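Local structure of methyltransferase domain-containing protein (Serratia marcescens, 7CLU) at residues Ala153-Tyr164 and Met325-Leu333; Tyr237-His247 and Met265-Thr276. The protein acts as an O-methyltransferase of the prodigiosin biosynthetic pathway in Serratia marcescens, probably transferring a methyl group from S-adenosyl-L-methionine to its substrate. All blocks are in the same frame, centred on the assembly; numbering follows the deposited sequence.

How the interactions relate
Both interactions rest on the same seven-stranded sheet: interaction 2 pairs strands 239-243 and 270-275, and interaction 1 packs helix 154-163 against the hairpin whose strand 332-337 is the next neighbour of 270-275. Their centres lie about 14 Å apart, and they touch directly. Thr332 N is 2.7 Å from Glu275 O, a probable hydrogen bond, and Tyr164 OH lies 3.0 Å from Arg270 NH1, probably another. Near the ligand site, Phe156 CZ packs 3.4 Å from Ser274 OG. Arg331 of interaction 1, which binds S-adenosyl-L-homocysteine in a structure of this protein, lies about 8 Å, between nearest side-chain atoms, from His247 in interaction 2, the predicted proton acceptor.

Interaction 1 of 2, residues Ala153-Tyr164 and Met325-Leu333; sequences AAPFIAGFVRDY and MKIAGPRTL
Arg331 lies over one face of the Phe156 ring, with CD above the ring centre at 3.6 Å from the centroid. Beyond it the guanidinium stacks flat, its plane 7° from that of the ring, and makes an off-centre cation-pi contact. The chain is extended from CG to NE; NH1 continues to a hydrogen bond with Ser274 OG.

Packing is close toward the sheet. Leu333 sends CD2 over the centre of the Phe160 ring, while its CD1 comes within 3.4 Å of Phe160 CE1. Ile327 CD1 sits 3.9 Å from Phe156 CE1, and Met325 SD meets the Tyr164 edge in the ring plane, a Met-aromatic contact with Met325 SD 3.5 Å from Tyr164 CD2.

The outer side is more exposed: one polar bond holds it, and the prolines meet only loosely, Pro155 CB to Pro330 CD 4.2 Å. Ala328 N donates to Asp163 OD2 at 3.0 Å, nearly straight at 162° but from above the carboxylate plane. Within the helix, Arg162 NH1 forms a salt bridge with Asp163 OD1 (2.6 Å).

Strands 322-326 and 332-337 form the C-terminal antiparallel hairpin of the class I, Rossmann-like methyltransferase fold, bringing Arg331 to the S-adenosyl-L-homocysteine site.

Interaction 2 of 2, residues Tyr237-His247 and Met265-Thr276; sequences YDLIHLGWMLH and MPAGGRFIASET
Glu275 grips the turn that follows strand 239-243. CB leaves the strand end with CG anti to the carbonyl carbon (chi1 -59°), and a bend at chi2 (-82°) turns the carboxylate toward residues 245-247. CD packs 3.6 Å from Leu246 CB. OE2 accepts Leu246 N at 2.9 Å, from the syn side but tilted out of the carboxylate plane, and a proton from a water that also bonds to Leu242 O and Met245 N. OE1 takes His247 N in the longer bond, 3.3 Å, likewise syn and tilted, and lies near the plane of the Trp244 ring at its edge, beside a water bonded to Thr276 N. Two successive backbone N-H groups thus hold the two carboxylate oxygens, fixing the start of the 3-10 segment that carries His247, the predicted proton acceptor; Glu304 engages His247 ND1.

Strands 239-243 and 270-275 run parallel, 17° apart, in a right-handed beta-alpha-beta crossover through helix 251-264 in the Rossmann-like sheet. Their ladder includes Ile272 N to Ile240 O (2.7 Å) and Leu242 N to Ile272 O.

Phe271 lies on the helix 251-264 face, where its CZ reaches Leu242 CB at 3.6 Å. On the other face Leu239 CD1 meets Ile272 CD1, and His241 NE2 shares a 2.6 Å hydrogen bond with Ser274 OG, met at the imidazole edge. The other ring nitrogen, ND1, bonds to Asp174 OD1.

Interaction 1 of 2, residues Ala153-Tyr164 and Met325-Leu333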
loop_
_atom_site.group_PDB
_atom_site.type_symbol
_atom_site.label_atom_id
_atom_site.label_comp_id
_atom_site.label_asym_id
_atom_site.label_seq_id
_atom_site.Cartn_x
_atom_site.Cartn_y
_atom_site.Cartn_z
ATOM N N ALA A 153 -13.822 15.373 -7.389
ATOM C CA ALA A 153 -13.590 16.804 -7.478
ATOM C C ALA A 153 -14.760 17.617 -6.951
ATOM O O ALA A 153 -14.692 18.851 -6.971
ATOM C CB ALA A 153 -13.281 17.195 -8.929
ATOM N N ALA A 154 -15.827 16.958 -6.487
ATOM C CA ALA A 154 -17.012 17.671 -6.017
ATOM C C ALA A 154 -16.698 18.725 -4.961
ATOM O O ALA A 154 -17.185 19.853 -5.100
ATOM C CB ALA A 154 -18.061 16.664 -5.518
ATOM N N PRO A 155 -15.904 18.459 -3.918
ATOM C CA PRO A 155 -15.606 19.542 -2.964
ATOM C C PRO A 155 -14.801 20.679 -3.565
ATOM O O PRO A 155 -15.001 21.828 -3.159
ATOM C CB PRO A 155 -14.836 18.834 -1.845
ATOM C CG PRO A 155 -15.332 17.409 -1.915
ATOM C CD PRO A 155 -15.482 17.146 -3.392
ATOM N N PHE A 156 -13.893 20.409 -4.507
ATOM C CA PHE A 156 -13.208 21.507 -5.186
ATOM C C PHE A 156 -14.196 22.346 -5.980
ATOM O O PHE A 156 -14.177 23.583 -5.918
ATOM C CB PHE A 156 -12.105 20.974 -6.111
ATOM C CG PHE A 156 -11.747 21.921 -7.230
ATOM C CD1 PHE A 156 -11.153 23.143 -6.955
ATOM C CD2 PHE A 156 -12.023 21.601 -8.546
ATOM C CE1 PHE A 156 -10.836 24.044 -7.977
ATOM C CE2 PHE A 156 -11.700 22.485 -9.571
ATOM C CZ PHE A 156 -11.110 23.714 -9.281
ATOM N N ILE A 157 -15.059 21.686 -6.753
ATOM C CA ILE A 157 -15.972 22.407 -7.637
ATOM C C ILE A 157 -16.931 23.258 -6.818
ATOM O O ILE A 157 -17.111 24.452 -7.078
ATOM C CB ILE A 157 -16.728 21.419 -8.542
ATOM C CG1 ILE A 157 -15.802 20.869 -9.619
ATOM C CG2 ILE A 157 -17.958 22.082 -9.137
ATOM C CD1 ILE A 157 -16.332 19.643 -10.289
ATOM N N ALA A 158 -17.541 22.651 -5.797
ATOM C CA ALA A 158 -18.439 23.386 -4.910
ATOM C C ALA A 158 -17.742 24.582 -4.269
ATOM O O ALA A 158 -18.315 25.672 -4.202
ATOM C CB ALA A 158 -18.995 22.442 -3.835
ATOM N N GLY A 159 -16.498 24.407 -3.821
ATOM C CA GLY A 159 -15.792 25.502 -3.177
ATOM C C GLY A 159 -15.308 26.555 -4.153
ATOM O O GLY A 159 -15.198 27.731 -3.793
ATOM N N PHE A 160 -14.999 26.149 -5.391
ATOM C CA PHE A 160 -14.674 27.107 -6.441
ATOM C C PHE A 160 -15.900 27.957 -6.783
ATOM O O PHE A 160 -15.833 29.189 -6.768
ATOM C CB PHE A 160 -14.148 26.353 -7.673
ATOM C CG PHE A 160 -13.332 27.203 -8.640
ATOM C CD1 PHE A 160 -13.061 28.544 -8.385
ATOM C CD2 PHE A 160 -12.828 26.638 -9.806
ATOM C CE1 PHE A 160 -12.309 29.299 -9.292
ATOM C CE2 PHE A 160 -12.081 27.393 -10.713
ATOM C CZ PHE A 160 -11.831 28.723 -10.451
ATOM N N VAL A 161 -17.029 27.309 -7.081
ATOM C CA VAL A 161 -18.259 28.027 -7.415
ATOM C C VAL A 161 -18.674 28.961 -6.281
ATOM O O VAL A 161 -19.179 30.063 -6.524
ATOM C CB VAL A 161 -19.383 27.032 -7.765
ATOM C CG1 VAL A 161 -20.675 27.764 -8.052
ATOM C CG2 VAL A 161 -18.991 26.192 -8.965
ATOM N N ARG A 162 -18.449 28.551 -5.026
ATOM C CA ARG A 162 -18.961 29.316 -3.888
ATOM C C ARG A 162 -18.011 30.441 -3.473
ATOM O O ARG A 162 -18.463 31.553 -3.185
ATOM C CB ARG A 162 -19.225 28.366 -2.717
ATOM C CG ARG A 162 -19.960 28.954 -1.516
ATOM C CD ARG A 162 -19.013 29.247 -0.365
ATOM N NE ARG A 162 -18.405 28.029 0.184
ATOM C CZ ARG A 162 -17.478 28.012 1.147
ATOM N NH1 ARG A 162 -17.035 29.152 1.671
ATOM N NH2 ARG A 162 -16.979 26.856 1.577
ATOM N N ASP A 163 -16.698 30.181 -3.453
ATOM C CA ASP A 163 -15.710 31.125 -2.933
ATOM C C ASP A 163 -15.151 32.090 -3.973
ATOM O O ASP A 163 -14.557 33.106 -3.587
ATOM C CB ASP A 163 -14.539 30.373 -2.295
ATOM C CG ASP A 163 -14.938 29.660 -1.031
ATOM O OD1 ASP A 163 -16.141 29.667 -0.739
ATOM O OD2 ASP A 163 -14.067 29.093 -0.339
ATOM N N TYR A 164 -15.301 31.812 -5.261
ATOM C CA TYR A 164 -14.805 32.707 -6.296
ATOM C C TYR A 164 -15.983 33.321 -7.034
ATOM O O TYR A 164 -16.949 32.629 -7.366
ATOM C CB TYR A 164 -13.887 31.983 -7.279
ATOM C CG TYR A 164 -13.311 32.889 -8.355
ATOM C CD1 TYR A 164 -14.031 33.173 -9.508
ATOM C CD2 TYR A 164 -12.046 33.456 -8.213
ATOM C CE1 TYR A 164 -13.514 34.004 -10.493
ATOM C CE2 TYR A 164 -11.509 34.283 -9.203
ATOM C CZ TYR A 164 -12.249 34.550 -10.340
ATOM O OH TYR A 164 -11.739 35.378 -11.320
ATOM N N MET A 325 -4.940 32.115 -4.281
ATOM C CA MET A 325 -6.284 32.306 -3.763
ATOM C C MET A 325 -6.709 30.991 -3.128
ATOM O O MET A 325 -6.876 29.983 -3.827
ATOM C CB MET A 325 -7.252 32.742 -4.861
ATOM C CG MET A 325 -8.665 32.966 -4.374
ATOM S SD MET A 325 -9.675 33.724 -5.648
ATOM C CE MET A 325 -8.505 34.900 -6.338
ATOM N N LYS A 326 -6.854 30.998 -1.809
ATOM C CA LYS A 326 -7.330 29.832 -1.091
ATOM C C LYS A 326 -8.836 29.720 -1.243
ATOM O O LYS A 326 -9.550 30.726 -1.234
ATOM C CB LYS A 326 -6.960 29.927 0.386
ATOM C CG LYS A 326 -5.470 29.929 0.655
ATOM C CD LYS A 326 -5.189 30.216 2.117
ATOM C CE LYS A 326 -4.168 29.245 2.685
ATOM N NZ LYS A 326 -4.263 29.103 4.176
ATOM N N ILE A 327 -9.318 28.487 -1.410
ATOM C CA ILE A 327 -10.744 28.202 -1.499
ATOM C C ILE A 327 -11.016 26.916 -0.728
ATOM O O ILE A 327 -10.107 26.124 -0.450
ATOM C CB ILE A 327 -11.241 28.061 -2.965
ATOM C CG1 ILE A 327 -10.406 27.023 -3.725
ATOM C CG2 ILE A 327 -11.208 29.395 -3.706
ATOM C CD1 ILE A 327 -11.080 26.527 -4.977
ATOM N N ALA A 328 -12.285 26.706 -0.390
ATOM C CA ALA A 328 -12.677 25.433 0.197
ATOM C C ALA A 328 -12.376 24.295 -0.776
ATOM O O ALA A 328 -12.377 24.471 -1.999
ATOM C CB ALA A 328 -14.164 25.429 0.563
ATOM N N GLY A 329 -12.127 23.113 -0.219
ATOM C CA GLY A 329 -11.802 21.961 -1.027
ATOM C C GLY A 329 -10.320 21.668 -1.014
ATOM O O GLY A 329 -9.532 22.364 -0.374
ATOM N N PRO A 330 -9.911 20.609 -1.712
ATOM C CA PRO A 330 -8.506 20.195 -1.653
ATOM C C PRO A 330 -7.584 20.959 -2.596
ATOM O O PRO A 330 -6.359 20.796 -2.490
ATOM C CB PRO A 330 -8.569 18.708 -2.034
ATOM C CG PRO A 330 -9.752 18.603 -2.940
ATOM C CD PRO A 330 -10.745 19.666 -2.479
ATOM N N ARG A 331 -8.109 21.773 -3.508
ATOM C CA ARG A 331 -7.237 22.488 -4.435
ATOM C C ARG A 331 -6.964 23.909 -3.946
ATOM O O ARG A 331 -7.676 24.456 -3.102
ATOM C CB ARG A 331 -7.833 22.529 -5.850
ATOM C CG ARG A 331 -7.982 21.161 -6.483
ATOM C CD ARG A 331 -8.242 21.219 -7.968
ATOM N NE ARG A 331 -8.806 19.962 -8.438
ATOM C CZ ARG A 331 -9.147 19.711 -9.693
ATOM N NH1 ARG A 331 -8.982 20.642 -10.629
ATOM N NH2 ARG A 331 -9.677 18.535 -10.003
ATOM N N THR A 332 -5.898 24.485 -4.489
ATOM C CA THR A 332 -5.491 25.861 -4.278
ATOM C C THR A 332 -5.454 26.550 -5.639
ATOM O O THR A 332 -5.021 25.959 -6.629
ATOM C CB THR A 332 -4.111 25.898 -3.605
ATOM O OG1 THR A 332 -4.193 25.223 -2.346
ATOM C CG2 THR A 332 -3.647 27.306 -3.385
ATOM N N LEU A 333 -5.919 27.791 -5.700
ATOM C CA LEU A 333 -5.974 28.516 -6.965
ATOM C C LEU A 333 -4.701 29.335 -7.137
ATOM O O LEU A 333 -4.298 30.077 -6.232
ATOM C CB LEU A 333 -7.209 29.430 -7.028
ATOM C CG LEU A 333 -8.605 28.818 -6.902
ATOM C CD1 LEU A 333 -9.667 29.863 -7.203
ATOM C CD2 LEU A 333 -8.810 27.561 -7.775
#

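Interaction 2 of 2, residues Tyr237-His247 and Met265-Thr276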
loop_
_atom_site.group_PDB
_atom_site.type_symbol
_atom_site.label_atom_id
_atom_site.label_comp_id
_atom_site.label_asym_id
_atom_site.label_seq_id
_atom_site.Cartn_x
_atom_site.Cartn_y
_atom_site.Cartn_z
ATOM N N TYR A 237 -12.321 34.848 -24.029
ATOM C CA TYR A 237 -12.685 34.399 -22.685
ATOM C C TYR A 237 -11.831 35.126 -21.663
ATOM O O TYR A 237 -10.615 34.917 -21.607
ATOM C CB TYR A 237 -12.547 32.879 -22.556
ATOM C CG TYR A 237 -13.540 32.186 -23.450
ATOM C CD1 TYR A 237 -14.834 31.936 -23.017
ATOM C CD2 TYR A 237 -13.211 31.856 -24.759
ATOM C CE1 TYR A 237 -15.763 31.344 -23.849
ATOM C CE2 TYR A 237 -14.141 31.259 -25.601
ATOM C CZ TYR A 237 -15.414 31.009 -25.136
ATOM O OH TYR A 237 -16.345 30.412 -25.960
ATOM N N ASP A 238 -12.474 35.975 -20.850
ATOM C CA ASP A 238 -11.753 36.783 -19.871
ATOM C C ASP A 238 -11.405 36.019 -18.594
ATOM O O ASP A 238 -10.656 36.552 -17.768
ATOM C CB ASP A 238 -12.560 38.052 -19.539
ATOM C CG ASP A 238 -13.974 37.746 -19.069
ATOM O OD1 ASP A 238 -14.763 37.188 -19.847
ATOM O OD2 ASP A 238 -14.297 38.061 -17.912
ATOM N N LEU A 239 -11.890 34.783 -18.431
ATOM C CA LEU A 239 -11.439 33.885 -17.369
ATOM C C LEU A 239 -11.135 32.517 -17.971
ATOM O O LEU A 239 -11.993 31.925 -18.638
ATOM C CB LEU A 239 -12.482 33.747 -16.239
ATOM C CG LEU A 239 -12.076 32.824 -15.067
ATOM C CD1 LEU A 239 -10.784 33.283 -14.377
ATOM C CD2 LEU A 239 -13.195 32.707 -14.041
ATOM N N ILE A 240 -9.910 32.028 -17.746
ATOM C CA ILE A 240 -9.464 30.731 -18.247
ATOM C C ILE A 240 -8.976 29.904 -17.070
ATOM O O ILE A 240 -8.237 30.404 -16.212
ATOM C CB ILE A 240 -8.336 30.870 -19.296
ATOM C CG1 ILE A 240 -8.769 31.793 -20.436
ATOM C CG2 ILE A 240 -7.953 29.507 -19.851
ATOM C CD1 ILE A 240 -9.687 31.137 -21.404
ATOM N N HIS A 241 -9.351 28.626 -17.050
ATOM C CA HIS A 241 -9.019 27.747 -15.942
ATOM C C HIS A 241 -8.408 26.463 -16.472
ATOM O O HIS A 241 -8.867 25.912 -17.477
ATOM C CB HIS A 241 -10.256 27.382 -15.074
ATOM C CG HIS A 241 -9.961 26.335 -14.042
ATOM N ND1 HIS A 241 -10.482 25.059 -14.097
ATOM C CD2 HIS A 241 -9.158 26.366 -12.951
ATOM C CE1 HIS A 241 -10.042 24.360 -13.067
ATOM N NE2 HIS A 241 -9.228 25.126 -12.360
ATOM N N LEU A 242 -7.378 25.995 -15.779
ATOM C CA LEU A 242 -6.696 24.746 -16.103
ATOM C C LEU A 242 -6.740 23.906 -14.836
ATOM O O LEU A 242 -6.103 24.255 -13.834
ATOM C CB LEU A 242 -5.268 25.002 -16.577
ATOM C CG LEU A 242 -4.415 23.774 -16.949
ATOM C CD1 LEU A 242 -5.003 23.089 -18.168
ATOM C CD2 LEU A 242 -2.983 24.176 -17.215
ATOM N N GLY A 243 -7.507 22.821 -14.873
ATOM C CA GLY A 243 -7.758 22.052 -13.667
ATOM C C GLY A 243 -6.774 20.931 -13.387
ATOM O O GLY A 243 -6.846 19.883 -14.024
ATOM N N TRP A 244 -5.835 21.161 -12.463
ATOM C CA TRP A 244 -4.984 20.112 -11.891
ATOM C C TRP A 244 -4.182 19.363 -12.955
ATOM O O TRP A 244 -4.076 18.134 -12.926
ATOM C CB TRP A 244 -5.826 19.147 -11.048
ATOM C CG TRP A 244 -5.080 18.544 -9.910
ATOM C CD1 TRP A 244 -3.867 18.937 -9.416
ATOM C CD2 TRP A 244 -5.479 17.411 -9.141
ATOM N NE1 TRP A 244 -3.501 18.131 -8.368
ATOM C CE2 TRP A 244 -4.475 17.184 -8.179
ATOM C CE3 TRP A 244 -6.600 16.573 -9.161
ATOM C CZ2 TRP A 244 -4.548 16.137 -7.257
ATOM C CZ3 TRP A 244 -6.679 15.539 -8.228
ATOM C CH2 TRP A 244 -5.662 15.337 -7.290
ATOM N N MET A 245 -3.585 20.112 -13.888
ATOM C CA MET A 245 -2.809 19.532 -14.982
ATOM C C MET A 245 -1.317 19.817 -14.899
ATOM O O MET A 245 -0.523 19.037 -15.425
ATOM C CB MET A 245 -3.336 20.037 -16.338
ATOM C CG MET A 245 -2.575 19.473 -17.574
ATOM S SD MET A 245 -3.166 20.038 -19.192
ATOM C CE MET A 245 -4.882 19.547 -19.055
ATOM N N LEU A 246 -0.914 20.913 -14.260
ATOM C CA LEU A 246 0.484 21.314 -14.316
ATOM C C LEU A 246 1.380 20.241 -13.716
ATOM O O LEU A 246 2.433 19.912 -14.279
ATOM C CB LEU A 246 0.679 22.643 -13.588
ATOM C CG LEU A 246 -0.073 23.844 -14.188
ATOM C CD1 LEU A 246 0.076 25.098 -13.331
ATOM C CD2 LEU A 246 0.402 24.117 -15.615
ATOM N N HIS A 247 0.971 19.671 -12.581
ATOM C CA HIS A 247 1.806 18.687 -11.904
ATOM C C HIS A 247 1.969 17.395 -12.691
ATOM O O HIS A 247 2.728 16.527 -12.253
ATOM C CB HIS A 247 1.237 18.385 -10.518
ATOM C CG HIS A 247 -0.032 17.595 -10.542
ATOM N ND1 HIS A 247 -0.331 16.636 -9.598
ATOM C CD2 HIS A 247 -1.089 17.635 -11.387
ATOM C CE1 HIS A 247 -1.512 16.109 -9.868
ATOM N NE2 HIS A 247 -1.990 16.695 -10.952
ATOM N N MET A 265 -4.395 34.256 -24.499
ATOM C CA MET A 265 -5.405 34.915 -23.685
ATOM C C MET A 265 -5.725 36.303 -24.228
ATOM O O MET A 265 -4.879 36.936 -24.859
ATOM C CB MET A 265 -4.926 35.065 -22.247
ATOM C CG MET A 265 -5.124 33.844 -21.388
ATOM S SD MET A 265 -4.137 34.004 -19.894
ATOM C CE MET A 265 -4.915 35.439 -19.144
ATOM N N PRO A 266 -6.921 36.816 -23.955
ATOM C CA PRO A 266 -7.198 38.219 -24.277
ATOM C C PRO A 266 -6.400 39.139 -23.370
ATOM O O PRO A 266 -6.008 38.770 -22.258
ATOM C CB PRO A 266 -8.702 38.355 -24.022
ATOM C CG PRO A 266 -8.985 37.344 -22.936
ATOM C CD PRO A 266 -8.055 36.176 -23.255
ATOM N N ALA A 267 -6.145 40.347 -23.863
ATOM C CA ALA A 267 -5.495 41.346 -23.033
ATOM C C ALA A 267 -6.368 41.645 -21.823
ATOM O O ALA A 267 -7.597 41.709 -21.925
ATOM C CB ALA A 267 -5.230 42.624 -23.833
ATOM N N GLY A 268 -5.730 41.804 -20.666
ATOM C CA GLY A 268 -6.475 41.988 -19.440
ATOM C C GLY A 268 -7.176 40.750 -18.925
ATOM O O GLY A 268 -7.884 40.839 -17.914
ATOM N N GLY A 269 -7.006 39.600 -19.583
ATOM C CA GLY A 269 -7.681 38.397 -19.149
ATOM C C GLY A 269 -7.076 37.834 -17.877
ATOM O O GLY A 269 -5.961 38.177 -17.479
ATOM N N ARG A 270 -7.832 36.943 -17.235
ATOM C CA ARG A 270 -7.396 36.262 -16.023
ATOM C C ARG A 270 -7.242 34.766 -16.288
ATOM O O ARG A 270 -8.036 34.172 -17.023
ATOM C CB ARG A 270 -8.393 36.479 -14.885
ATOM C CG ARG A 270 -7.972 35.879 -13.551
ATOM C CD ARG A 270 -8.891 36.350 -12.424
ATOM N NE ARG A 270 -8.584 37.725 -12.049
ATOM C CZ ARG A 270 -9.303 38.469 -11.213
ATOM N NH1 ARG A 270 -10.408 37.982 -10.645
ATOM N NH2 ARG A 270 -8.912 39.713 -10.951
ATOM N N PHE A 271 -6.220 34.165 -15.688
ATOM C CA PHE A 271 -6.001 32.729 -15.800
ATOM C C PHE A 271 -5.852 32.137 -14.406
ATOM O O PHE A 271 -5.189 32.714 -13.540
ATOM C CB PHE A 271 -4.776 32.395 -16.655
ATOM C CG PHE A 271 -4.370 30.944 -16.578
ATOM C CD1 PHE A 271 -5.141 29.960 -17.178
ATOM C CD2 PHE A 271 -3.237 30.563 -15.882
ATOM C CE1 PHE A 271 -4.785 28.626 -17.093
ATOM C CE2 PHE A 271 -2.884 29.235 -15.792
ATOM C CZ PHE A 271 -3.666 28.271 -16.398
ATOM N N ILE A 272 -6.493 30.996 -14.184
ATOM C CA ILE A 272 -6.419 30.299 -12.915
ATOM C C ILE A 272 -6.032 28.850 -13.180
ATOM O O ILE A 272 -6.672 28.176 -13.988
ATOM C CB ILE A 272 -7.754 30.335 -12.155
ATOM C CG1 ILE A 272 -8.256 31.773 -11.940
ATOM C CG2 ILE A 272 -7.606 29.562 -10.861
ATOM C CD1 ILE A 272 -9.589 31.859 -11.129
ATOM N N ALA A 273 -5.011 28.366 -12.491
ATOM C CA ALA A 273 -4.728 26.938 -12.427
ATOM C C ALA A 273 -5.101 26.449 -11.036
ATOM O O ALA A 273 -4.666 27.045 -10.051
ATOM C CB ALA A 273 -3.253 26.652 -12.688
ATOM N N SER A 274 -5.886 25.378 -10.949
ATOM C CA SER A 274 -6.154 24.747 -9.662
ATOM C C SER A 274 -5.164 23.597 -9.484
ATOM O O SER A 274 -5.025 22.758 -10.373
ATOM C CB SER A 274 -7.601 24.249 -9.546
ATOM O OG SER A 274 -8.052 23.510 -10.666
ATOM N N GLU A 275 -4.435 23.607 -8.368
ATOM C CA GLU A 275 -3.450 22.571 -8.077
ATOM C C GLU A 275 -3.538 22.230 -6.598
ATOM O O GLU A 275 -4.283 22.864 -5.836
ATOM C CB GLU A 275 -2.009 22.997 -8.436
ATOM C CG GLU A 275 -1.781 23.369 -9.896
ATOM C CD GLU A 275 -1.575 22.154 -10.771
ATOM O OE1 GLU A 275 -0.863 21.219 -10.331
ATOM O OE2 GLU A 275 -2.129 22.135 -11.894
ATOM N N THR A 276 -2.776 21.203 -6.204
ATOM C CA THR A 276 -2.631 20.787 -4.804
ATOM C C THR A 276 -1.160 20.963 -4.438
ATOM O O THR A 276 -0.386 20.001 -4.479
ATOM C CB THR A 276 -3.061 19.333 -4.576
ATOM O OG1 THR A 276 -2.273 18.453 -5.408
ATOM C CG2 THR A 276 -4.545 19.153 -4.877
HETATM O O HOH W 1 -8.610 35.372 -19.786
HETATM O O HOH W 2 -10.397 39.521 -16.584
HETATM O O HOH W 3 -3.662 23.026 -13.614
HETATM O O HOH W 4 -1.041 19.774 -8.093
#